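Local atomic coordinates of protein pelota homolog (Archaeoglobus fulgidus, PDB entry 3OBY), a protein that probably recognises stalled ribosomes, helps to release them and degrade damaged mRNA, and probably cleaves RNA as a metal-dependent endoribonuclease. Residues 24-29 with 70-75; 76-81 with 98-103; 288-293 with 318-323. All coordinates share one frame; numbering follows the deposited sequence.

Contact 1 of 3, residues 24-29 with 70-75; sequences DLWHLR and VEFHRF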
loop_
_atom_site.group_PDB
_atom_site.type_symbol
_atom_site.label_atom_id
_atom_site.label_comp_id
_atom_site.label_asym_id
_atom_site.label_seq_id
_atom_site.Cartn_x
_atom_site.Cartn_y
_atom_site.Cartn_z
ATOM N N ASP A 24 -6.143 -1.624 4.508
ATOM C CA ASP A 24 -7.218 -1.291 3.587
ATOM C C ASP A 24 -8.276 -2.380 3.610
ATOM O O ASP A 24 -9.461 -2.112 3.814
ATOM C CB ASP A 24 -6.668 -1.152 2.163
ATOM C CG ASP A 24 -5.831 0.105 1.952
ATOM O OD1 ASP A 24 -5.111 0.155 0.926
ATOM O OD2 ASP A 24 -5.898 1.040 2.779
ATOM N N LEU A 25 -7.835 -3.615 3.399
ATOM C CA LEU A 25 -8.738 -4.756 3.382
ATOM C C LEU A 25 -9.541 -4.835 4.678
ATOM O O LEU A 25 -10.739 -5.117 4.668
ATOM C CB LEU A 25 -7.942 -6.042 3.179
ATOM C CG LEU A 25 -8.762 -7.213 2.636
ATOM C CD1 LEU A 25 -9.359 -6.817 1.298
ATOM C CD2 LEU A 25 -7.880 -8.444 2.485
ATOM N N TRP A 26 -8.875 -4.575 5.798
ATOM C CA TRP A 26 -9.535 -4.607 7.094
ATOM C C TRP A 26 -10.596 -3.498 7.190
ATOM O O TRP A 26 -11.691 -3.720 7.716
ATOM C CB TRP A 26 -8.504 -4.446 8.220
ATOM C CG TRP A 26 -9.095 -4.583 9.573
ATOM C CD1 TRP A 26 -9.347 -5.741 10.242
ATOM C CD2 TRP A 26 -9.582 -3.526 10.406
ATOM N NE1 TRP A 26 -9.962 -5.477 11.441
ATOM C CE2 TRP A 26 -10.119 -4.125 11.570
ATOM C CE3 TRP A 26 -9.623 -2.128 10.280
ATOM C CZ2 TRP A 26 -10.693 -3.378 12.602
ATOM C CZ3 TRP A 26 -10.196 -1.385 11.307
ATOM C CH2 TRP A 26 -10.722 -2.012 12.453
ATOM N N HIS A 27 -10.287 -2.308 6.680
ATOM C CA HIS A 27 -11.260 -1.218 6.747
ATOM C C HIS A 27 -12.464 -1.451 5.847
ATOM O O HIS A 27 -13.600 -1.186 6.241
ATOM C CB HIS A 27 -10.603 0.121 6.401
ATOM C CG HIS A 27 -9.668 0.630 7.458
ATOM N ND1 HIS A 27 -10.051 0.797 8.773
ATOM C CD2 HIS A 27 -8.371 1.013 7.395
ATOM C CE1 HIS A 27 -9.031 1.260 9.472
ATOM N NE2 HIS A 27 -7.999 1.400 8.660
ATOM N N LEU A 28 -12.211 -1.952 4.641
ATOM C CA LEU A 28 -13.278 -2.228 3.682
ATOM C C LEU A 28 -14.312 -3.189 4.258
ATOM O O LEU A 28 -15.506 -3.068 3.979
ATOM C CB LEU A 28 -12.694 -2.821 2.399
ATOM C CG LEU A 28 -11.861 -1.915 1.488
ATOM C CD1 LEU A 28 -11.129 -2.754 0.456
ATOM C CD2 LEU A 28 -12.766 -0.894 0.807
ATOM N N ARG A 29 -13.843 -4.143 5.061
ATOM C CA ARG A 29 -14.707 -5.134 5.700
ATOM C C ARG A 29 -15.767 -4.484 6.591
ATOM O O ARG A 29 -16.860 -5.019 6.754
ATOM C CB ARG A 29 -13.858 -6.111 6.520
ATOM C CG ARG A 29 -14.640 -7.211 7.228
ATOM C CD ARG A 29 -15.249 -6.725 8.522
ATOM N NE ARG A 29 -16.078 -7.743 9.168
ATOM C CZ ARG A 29 -17.401 -7.856 9.046
ATOM N NH1 ARG A 29 -18.083 -7.012 8.289
ATOM N NH2 ARG A 29 -18.049 -8.808 9.709
ATOM N N VAL A 70 -20.795 -10.255 5.138
ATOM C CA VAL A 70 -19.426 -9.791 4.932
ATOM C C VAL A 70 -18.587 -10.429 6.027
ATOM O O VAL A 70 -18.938 -10.348 7.206
ATOM C CB VAL A 70 -19.317 -8.264 5.077
ATOM C CG1 VAL A 70 -17.915 -7.810 4.733
ATOM C CG2 VAL A 70 -20.332 -7.583 4.193
ATOM N N GLU A 71 -17.481 -11.058 5.654
ATOM C CA GLU A 71 -16.663 -11.710 6.659
ATOM C C GLU A 71 -15.272 -12.032 6.156
ATOM O O GLU A 71 -15.073 -12.238 4.960
ATOM C CB GLU A 71 -17.348 -13.000 7.103
ATOM C CG GLU A 71 -17.321 -14.098 6.045
ATOM C CD GLU A 71 -18.384 -15.154 6.268
ATOM O OE1 GLU A 71 -18.686 -15.466 7.441
ATOM O OE2 GLU A 71 -18.906 -15.679 5.262
ATOM N N PHE A 72 -14.316 -12.075 7.082
ATOM C CA PHE A 72 -12.931 -12.394 6.762
ATOM C C PHE A 72 -12.807 -13.897 6.586
ATOM O O PHE A 72 -13.522 -14.659 7.225
ATOM C CB PHE A 72 -11.996 -12.005 7.904
ATOM C CG PHE A 72 -11.877 -10.537 8.138
ATOM C CD1 PHE A 72 -11.227 -9.720 7.218
ATOM C CD2 PHE A 72 -12.390 -9.971 9.301
ATOM C CE1 PHE A 72 -11.085 -8.357 7.458
ATOM C CE2 PHE A 72 -12.253 -8.610 9.549
ATOM C CZ PHE A 72 -11.601 -7.804 8.626
ATOM N N HIS A 73 -11.896 -14.316 5.716
ATOM C CA HIS A 73 -11.629 -15.731 5.514
ATOM C C HIS A 73 -10.886 -16.181 6.766
ATOM O O HIS A 73 -10.392 -15.347 7.527
ATOM C CB HIS A 73 -10.746 -15.942 4.285
ATOM C CG HIS A 73 -11.521 -16.140 3.017
ATOM N ND1 HIS A 73 -12.570 -15.324 2.650
ATOM C CD2 HIS A 73 -11.399 -17.062 2.033
ATOM C CE1 HIS A 73 -13.061 -15.735 1.495
ATOM N NE2 HIS A 73 -12.369 -16.787 1.098
ATOM N N ARG A 74 -10.805 -17.486 6.990
ATOM C CA ARG A 74 -10.122 -17.983 8.176
ATOM C C ARG A 74 -8.687 -18.409 7.935
ATOM O O ARG A 74 -7.864 -18.397 8.856
ATOM C CB ARG A 74 -10.875 -19.164 8.779
ATOM C CG ARG A 74 -12.063 -18.774 9.615
ATOM C CD ARG A 74 -12.326 -19.856 10.653
ATOM N NE ARG A 74 -12.913 -21.069 10.091
ATOM C CZ ARG A 74 -12.714 -22.290 10.577
ATOM N NH1 ARG A 74 -11.928 -22.466 11.634
ATOM N NH2 ARG A 74 -13.315 -23.331 10.016
ATOM N N PHE A 75 -8.373 -18.758 6.696
ATOM C CA PHE A 75 -7.038 -19.241 6.395
ATOM C C PHE A 75 -6.316 -18.461 5.308
ATOM O O PHE A 75 -5.499 -19.008 4.568
ATOM C CB PHE A 75 -7.149 -20.725 6.035
ATOM C CG PHE A 75 -7.909 -21.521 7.059
ATOM C CD1 PHE A 75 -7.340 -21.799 8.294
ATOM C CD2 PHE A 75 -9.226 -21.908 6.825
ATOM C CE1 PHE A 75 -8.075 -22.444 9.284
ATOM C CE2 PHE A 75 -9.967 -22.554 7.811
ATOM C CZ PHE A 75 -9.389 -22.820 9.044
#
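One face of the Phe72 ring carries the aliphatic part of Arg29: CG of Arg29 lies over that face, 3.7 Å from the ring centroid, a CH-pi contact. The Arg29 guanidinium stands almost upright to that ring, the planes 81° apart, with Phe72 CE2 at its edge and Val70 O over one face. Arg29 NH2 is 3.1 Å from Val70 O, but the angle is too poor for a hydrogen bond. The Trp26 five-membered ring and the Phe72 ring have almost the same tilt but are strongly offset with little overlap, and touch through Trp26 CD1 and Phe72 CZ at 3.5 Å. Arg29 CG is anti to the backbone N (chi1 -179°), and a bend at chi2 (-81°) carries the chain across Phe72 toward Val70, whose CG1 lies 3.6 Å from Arg29 NH1. An alanine in place of Arg29 would remove CG, CD and the guanidinium, and would probably loosen the packing of Phe72 and Val70 against helix 22-31. Trp26 NE1 hydrogen-bonds to Asp302 OD1 on helix 301-310. In the N-terminal Sm-fold domain, helix 22-31 thus packs on strand 63-72 of the antiparallel sheet through apolar and CH-pi contacts, the arginine charge probably weakly stabilised by a carbonyl oxygen.

Contact 2 of 3, residues 76-81 with 98-103; sequences ANRLRV and NITVGK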
loop_
_atom_site.group_PDB
_atom_site.type_symbol
_atom_site.label_atom_id
_atom_site.label_comp_id
_atom_site.label_asym_id
_atom_site.label_seq_id
_atom_site.Cartn_x
_atom_site.Cartn_y
_atom_site.Cartn_z
ATOM N N ALA A 76 -6.617 -17.172 5.229
ATOM C CA ALA A 76 -6.001 -16.293 4.245
ATOM C C ALA A 76 -6.511 -14.877 4.409
ATOM O O ALA A 76 -7.568 -14.647 4.987
ATOM C CB ALA A 76 -6.300 -16.782 2.846
ATOM N N ASN A 77 -5.749 -13.928 3.889
ATOM C CA ASN A 77 -6.126 -12.527 3.960
ATOM C C ASN A 77 -7.067 -12.228 2.800
ATOM O O ASN A 77 -6.652 -11.710 1.769
ATOM C CB ASN A 77 -4.865 -11.663 3.891
ATOM C CG ASN A 77 -4.002 -11.795 5.139
ATOM O OD1 ASN A 77 -2.777 -11.888 5.056
ATOM N ND2 ASN A 77 -4.646 -11.791 6.305
ATOM N N ARG A 78 -8.336 -12.586 2.974
ATOM C CA ARG A 78 -9.359 -12.381 1.953
ATOM C C ARG A 78 -10.688 -12.036 2.606
ATOM O O ARG A 78 -11.070 -12.622 3.617
ATOM C CB ARG A 78 -9.554 -13.644 1.099
ATOM C CG ARG A 78 -8.281 -14.257 0.541
ATOM C CD ARG A 78 -8.594 -15.497 -0.281
ATOM N NE ARG A 78 -9.187 -15.152 -1.567
ATOM C CZ ARG A 78 -10.092 -15.892 -2.198
ATOM N NH1 ARG A 78 -10.521 -17.027 -1.660
ATOM N NH2 ARG A 78 -10.561 -15.502 -3.375
ATOM N N LEU A 79 -11.397 -11.091 2.006
ATOM C CA LEU A 79 -12.690 -10.656 2.516
ATOM C C LEU A 79 -13.780 -11.320 1.693
ATOM O O LEU A 79 -13.830 -11.145 0.476
ATOM C CB LEU A 79 -12.781 -9.131 2.403
ATOM C CG LEU A 79 -13.990 -8.399 2.974
ATOM C CD1 LEU A 79 -14.240 -8.828 4.404
ATOM C CD2 LEU A 79 -13.728 -6.908 2.900
ATOM N N ARG A 80 -14.641 -12.100 2.340
ATOM C CA ARG A 80 -15.719 -12.775 1.616
ATOM C C ARG A 80 -17.010 -11.974 1.650
ATOM O O ARG A 80 -17.604 -11.781 2.712
ATOM C CB ARG A 80 -15.987 -14.165 2.188
ATOM C CG ARG A 80 -17.081 -14.913 1.431
ATOM C CD ARG A 80 -17.453 -16.235 2.081
ATOM N NE ARG A 80 -16.305 -17.127 2.185
ATOM C CZ ARG A 80 -15.752 -17.497 3.336
ATOM N NH1 ARG A 80 -16.247 -17.049 4.482
ATOM N NH2 ARG A 80 -14.701 -18.309 3.338
ATOM N N VAL A 81 -17.430 -11.498 0.481
ATOM C CA VAL A 81 -18.661 -10.726 0.361
ATOM C C VAL A 81 -19.671 -11.537 -0.445
ATOM O O VAL A 81 -19.426 -11.886 -1.603
ATOM C CB VAL A 81 -18.417 -9.386 -0.347
ATOM C CG1 VAL A 81 -19.720 -8.618 -0.464
ATOM C CG2 VAL A 81 -17.399 -8.575 0.420
ATOM N N ASN A 98 -14.817 -12.440 -3.580
ATOM C CA ASN A 98 -13.706 -12.541 -2.632
ATOM C C ASN A 98 -12.705 -11.415 -2.873
ATOM O O ASN A 98 -11.986 -11.412 -3.871
ATOM C CB ASN A 98 -12.991 -13.901 -2.749
ATOM C CG ASN A 98 -13.780 -15.042 -2.122
ATOM O OD1 ASN A 98 -14.243 -14.944 -0.987
ATOM N ND2 ASN A 98 -13.920 -16.137 -2.857
ATOM N N ILE A 99 -12.656 -10.461 -1.951
ATOM C CA ILE A 99 -11.741 -9.332 -2.083
ATOM C C ILE A 99 -10.370 -9.571 -1.468
ATOM O O ILE A 99 -10.261 -9.982 -0.312
ATOM C CB ILE A 99 -12.319 -8.066 -1.425
ATOM C CG1 ILE A 99 -13.782 -7.896 -1.829
ATOM C CG2 ILE A 99 -11.496 -6.855 -1.833
ATOM C CD1 ILE A 99 -14.018 -7.993 -3.326
ATOM N N THR A 100 -9.326 -9.323 -2.249
ATOM C CA THR A 100 -7.952 -9.455 -1.760
ATOM C C THR A 100 -7.204 -8.164 -2.124
ATOM O O THR A 100 -7.692 -7.373 -2.926
ATOM C CB THR A 100 -7.217 -10.661 -2.393
ATOM O OG1 THR A 100 -7.149 -10.498 -3.810
ATOM C CG2 THR A 100 -7.929 -11.946 -2.077
ATOM N N VAL A 101 -6.035 -7.939 -1.536
ATOM C CA VAL A 101 -5.265 -6.735 -1.848
ATOM C C VAL A 101 -4.988 -6.690 -3.339
ATOM O O VAL A 101 -4.795 -7.726 -3.969
ATOM C CB VAL A 101 -3.891 -6.694 -1.119
ATOM C CG1 VAL A 101 -4.087 -6.596 0.371
ATOM C CG2 VAL A 101 -3.088 -7.927 -1.454
ATOM N N GLY A 102 -4.972 -5.487 -3.903
ATOM C CA GLY A 102 -4.707 -5.340 -5.326
ATOM C C GLY A 102 -5.888 -5.565 -6.251
ATOM O O GLY A 102 -5.789 -5.311 -7.450
ATOM N N LYS A 103 -7.006 -6.043 -5.716
ATOM C CA LYS A 103 -8.179 -6.284 -6.545
ATOM C C LYS A 103 -9.149 -5.122 -6.506
ATOM O O LYS A 103 -9.417 -4.550 -5.450
ATOM C CB LYS A 103 -8.914 -7.546 -6.108
ATOM C CG LYS A 103 -10.144 -7.836 -6.953
ATOM C CD LYS A 103 -10.813 -9.121 -6.516
ATOM C CE LYS A 103 -11.782 -9.633 -7.559
ATOM N NZ LYS A 103 -12.248 -11.001 -7.196
HETATM O O HOH W 1 -5.362 -9.840 0.359
#
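Leu79 and Ile99 form an antiparallel hydrogen-bonded pair in which each residue both gives and accepts. Leu79 N donates to Ile99 O at 2.8 Å, almost straight at 175°, and Ile99 N returns a bond to Leu79 O at 2.8 Å, more bent at 156°; both acceptors are met in the carbonyl plane. The same oxygens take CA-H contacts, from Arg78 CA to Ile99 O and from Asn98 CA to Leu79 O. A water adds a further link, donating to Asn77 O at 2.7 Å and accepting from Val101 N at 2.8 Å. The type II turn 100-103 is closed by Lys103 N to Thr100 O, while Lys103 NZ reaches Asn98 O weakly and also bonds to Thr41 O. Arg78 bends at chi3 (74°), laying one guanidinium face over Asn98 CB and setting its edge against Thr100 CG2. Arg80 runs beside Asn98, and its NH1 forms a salt bridge with Glu71. On the other face, Leu79 CB and Ile99 CB pack 4.0 Å apart. Paired amides therefore hold this end of the beta hairpin of strands 79-87 and 94-99, at the edge of the Sm-fold domain's sheet, and next to the Leu79-Ile99 pair a water supplies both a donor and an acceptor.

Contact 3 of 3, residues 288-293 with 318-323; sequences ADEFLL and MSTEFE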
loop_
_atom_site.group_PDB
_atom_site.type_symbol
_atom_site.label_atom_id
_atom_site.label_comp_id
_atom_site.label_asym_id
_atom_site.label_seq_id
_atom_site.Cartn_x
_atom_site.Cartn_y
_atom_site.Cartn_z
ATOM N N ALA A 288 0.211 -8.481 13.757
ATOM C CA ALA A 288 0.576 -9.426 12.696
ATOM C C ALA A 288 -0.685 -10.090 12.156
ATOM O O ALA A 288 -1.575 -10.481 12.917
ATOM C CB ALA A 288 1.537 -10.483 13.226
ATOM N N ASP A 289 -0.763 -10.216 10.836
ATOM C CA ASP A 289 -1.936 -10.810 10.215
ATOM C C ASP A 289 -2.275 -12.177 10.799
ATOM O O ASP A 289 -3.449 -12.476 11.034
ATOM C CB ASP A 289 -1.757 -10.876 8.689
ATOM C CG ASP A 289 -0.606 -11.761 8.262
ATOM O OD1 ASP A 289 0.325 -11.979 9.060
ATOM O OD2 ASP A 289 -0.628 -12.228 7.105
ATOM N N GLU A 290 -1.256 -12.995 11.061
ATOM C CA GLU A 290 -1.494 -14.317 11.632
ATOM C C GLU A 290 -2.201 -14.200 12.973
ATOM O O GLU A 290 -3.065 -15.013 13.313
ATOM C CB GLU A 290 -0.186 -15.071 11.838
ATOM C CG GLU A 290 0.346 -15.792 10.622
ATOM C CD GLU A 290 1.628 -16.545 10.929
ATOM O OE1 GLU A 290 1.692 -17.178 12.011
ATOM O OE2 GLU A 290 2.562 -16.509 10.091
ATOM N N PHE A 291 -1.820 -13.188 13.741
ATOM C CA PHE A 291 -2.405 -12.979 15.052
ATOM C C PHE A 291 -3.901 -12.757 14.936
ATOM O O PHE A 291 -4.683 -13.360 15.670
ATOM C CB PHE A 291 -1.769 -11.768 15.731
ATOM C CG PHE A 291 -2.262 -11.521 17.131
ATOM C CD1 PHE A 291 -1.754 -12.252 18.194
ATOM C CD2 PHE A 291 -3.226 -10.540 17.388
ATOM C CE1 PHE A 291 -2.182 -12.002 19.495
ATOM C CE2 PHE A 291 -3.659 -10.285 18.682
ATOM C CZ PHE A 291 -3.138 -11.021 19.741
ATOM N N LEU A 292 -4.300 -11.883 14.021
ATOM C CA LEU A 292 -5.721 -11.614 13.854
ATOM C C LEU A 292 -6.486 -12.890 13.530
ATOM O O LEU A 292 -7.518 -13.178 14.136
ATOM C CB LEU A 292 -5.953 -10.579 12.753
ATOM C CG LEU A 292 -5.510 -9.156 13.081
ATOM C CD1 LEU A 292 -5.747 -8.276 11.879
ATOM C CD2 LEU A 292 -6.278 -8.639 14.287
ATOM N N LEU A 293 -5.964 -13.659 12.581
ATOM C CA LEU A 293 -6.596 -14.905 12.174
ATOM C C LEU A 293 -6.805 -15.888 13.322
ATOM O O LEU A 293 -7.883 -16.457 13.467
ATOM C CB LEU A 293 -5.765 -15.561 11.076
ATOM C CG LEU A 293 -5.753 -14.815 9.745
ATOM C CD1 LEU A 293 -4.992 -15.617 8.723
ATOM C CD2 LEU A 293 -7.194 -14.574 9.285
ATOM N N MET A 318 0.553 -5.859 9.748
ATOM C CA MET A 318 1.685 -6.343 8.965
ATOM C C MET A 318 1.498 -7.807 8.601
ATOM O O MET A 318 1.018 -8.606 9.398
ATOM C CB MET A 318 2.985 -6.175 9.752
ATOM C CG MET A 318 3.140 -4.826 10.458
ATOM S SD MET A 318 4.716 -4.738 11.311
ATOM C CE MET A 318 4.713 -3.073 11.883
ATOM N N SER A 319 1.879 -8.146 7.380
ATOM C CA SER A 319 1.769 -9.512 6.901
ATOM C C SER A 319 3.000 -10.327 7.246
ATOM O O SER A 319 4.113 -9.954 6.897
ATOM C CB SER A 319 1.595 -9.522 5.389
ATOM O OG SER A 319 1.810 -10.825 4.878
ATOM N N THR A 320 2.799 -11.452 7.917
ATOM C CA THR A 320 3.915 -12.317 8.272
ATOM C C THR A 320 4.624 -12.875 7.036
ATOM O O THR A 320 5.571 -13.652 7.160
ATOM C CB THR A 320 3.454 -13.475 9.146
ATOM O OG1 THR A 320 2.382 -14.170 8.495
ATOM C CG2 THR A 320 2.960 -12.949 10.489
ATOM N N GLU A 321 4.166 -12.478 5.846
ATOM C CA GLU A 321 4.791 -12.921 4.601
ATOM C C GLU A 321 6.125 -12.212 4.450
ATOM O O GLU A 321 7.020 -12.698 3.763
ATOM C CB GLU A 321 3.923 -12.576 3.387
ATOM C CG GLU A 321 4.467 -13.124 2.054
ATOM C CD GLU A 321 3.693 -12.638 0.829
ATOM O OE1 GLU A 321 2.442 -12.634 0.861
ATOM O OE2 GLU A 321 4.339 -12.272 -0.178
ATOM N N PHE A 322 6.248 -11.052 5.091
ATOM C CA PHE A 322 7.470 -10.259 5.023
ATOM C C PHE A 322 8.178 -10.209 6.374
ATOM O O PHE A 322 7.659 -10.714 7.375
ATOM C CB PHE A 322 7.127 -8.858 4.534
ATOM C CG PHE A 322 6.287 -8.859 3.302
ATOM C CD1 PHE A 322 6.815 -9.277 2.085
ATOM C CD2 PHE A 322 4.941 -8.509 3.366
ATOM C CE1 PHE A 322 6.013 -9.348 0.953
ATOM C CE2 PHE A 322 4.133 -8.578 2.237
ATOM C CZ PHE A 322 4.672 -9.001 1.029
ATOM N N GLU A 323 9.358 -9.599 6.405
ATOM C CA GLU A 323 10.135 -9.529 7.632
ATOM C C GLU A 323 9.498 -8.774 8.801
ATOM O O GLU A 323 9.442 -9.288 9.915
ATOM C CB GLU A 323 11.529 -8.961 7.332
ATOM C CG GLU A 323 12.330 -9.794 6.328
ATOM C CD GLU A 323 12.428 -11.270 6.707
ATOM O OE1 GLU A 323 13.166 -11.603 7.658
ATOM O OE2 GLU A 323 11.760 -12.101 6.054
#
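Met318 ends strand 314-318 beside Ala288 in a parallel bridge, and its O accepts from Asp289 N at 2.8 Å, nearly along the C=O axis. Ala288 CA adds a CA-H contact to the same oxygen. The Met318 side chain leads away from the helix to pack on Tyr252 and Ile253 of helix 236-262.

Ser319 follows, with CA 3.5 Å from Asp289 CG. Its OG, anti to the backbone N, is placed to accept from Glu321 N, consistent with an ST turn.

Thr320 carries most of the polar contact. Its N donates to Asp289 OD1 at 2.8 Å and 165°, approaching from above the carboxylate plane. Its OG1, held between the backbone N and carbonyl carbon (chi1 54°), is 3.1 Å from Asp289 OD1 and 2.8 Å from Glu290 OE2; its one proton can serve either carboxylate. Glu290 comes across Thr320 at about a right angle, its chain extended beyond CG. Thr320 CG2 meets Ala288 CB at 3.9 Å, and Met329 of helix 323-330 also touches both residues. Asp289 CG takes the crowded position (chi1 63°), which brings OD1 back over the helix start, where it also receives a weak bond from Glu290 N. The N-terminal end of the helix is likely to stabilise the negative charge of Asp289.

Phe322 N bonds to Ser319 O, closing the type I turn 319-322, and Phe322 is the N-cap of the helix that starts at Glu323.

Strand 282-288 leads directly into helix 289-295, strand 314-318 through the turn 319-322 into helix 323-330. The two neighbouring parallel strands, joined through helices 289-295 and 301-310, form a beta-alpha-beta crossover in the third eRF1-type domain, with Asp289 tying the loop after the second strand to the first helix.

The contacts follow one another along the chain without overlap. Contacts 1 and 2, centres about 7 Å apart, share the antiparallel sheet of the N-terminal Sm-fold domain: strand 63-72 lies next to 79-87, which pairs with the outermost strand 94-99, and helix 22-31 packs against all three. A probable hydrogen bond from His73 N to Arg78 O continues this connection beyond strand 63-72. Contact 3 belongs to the four-stranded mixed sheet of the third eRF1-type domain; its centre is about 14 Å from that of contact 1 and 15 Å from that of contact 2. Leu293 packs on the backbone of His73, Arg74 and Ala76, and Leu22 touches Asp289 and Ser319, so the three contacts flank an inter-domain interface, in a protein whose domain arrangement is known to be plastic.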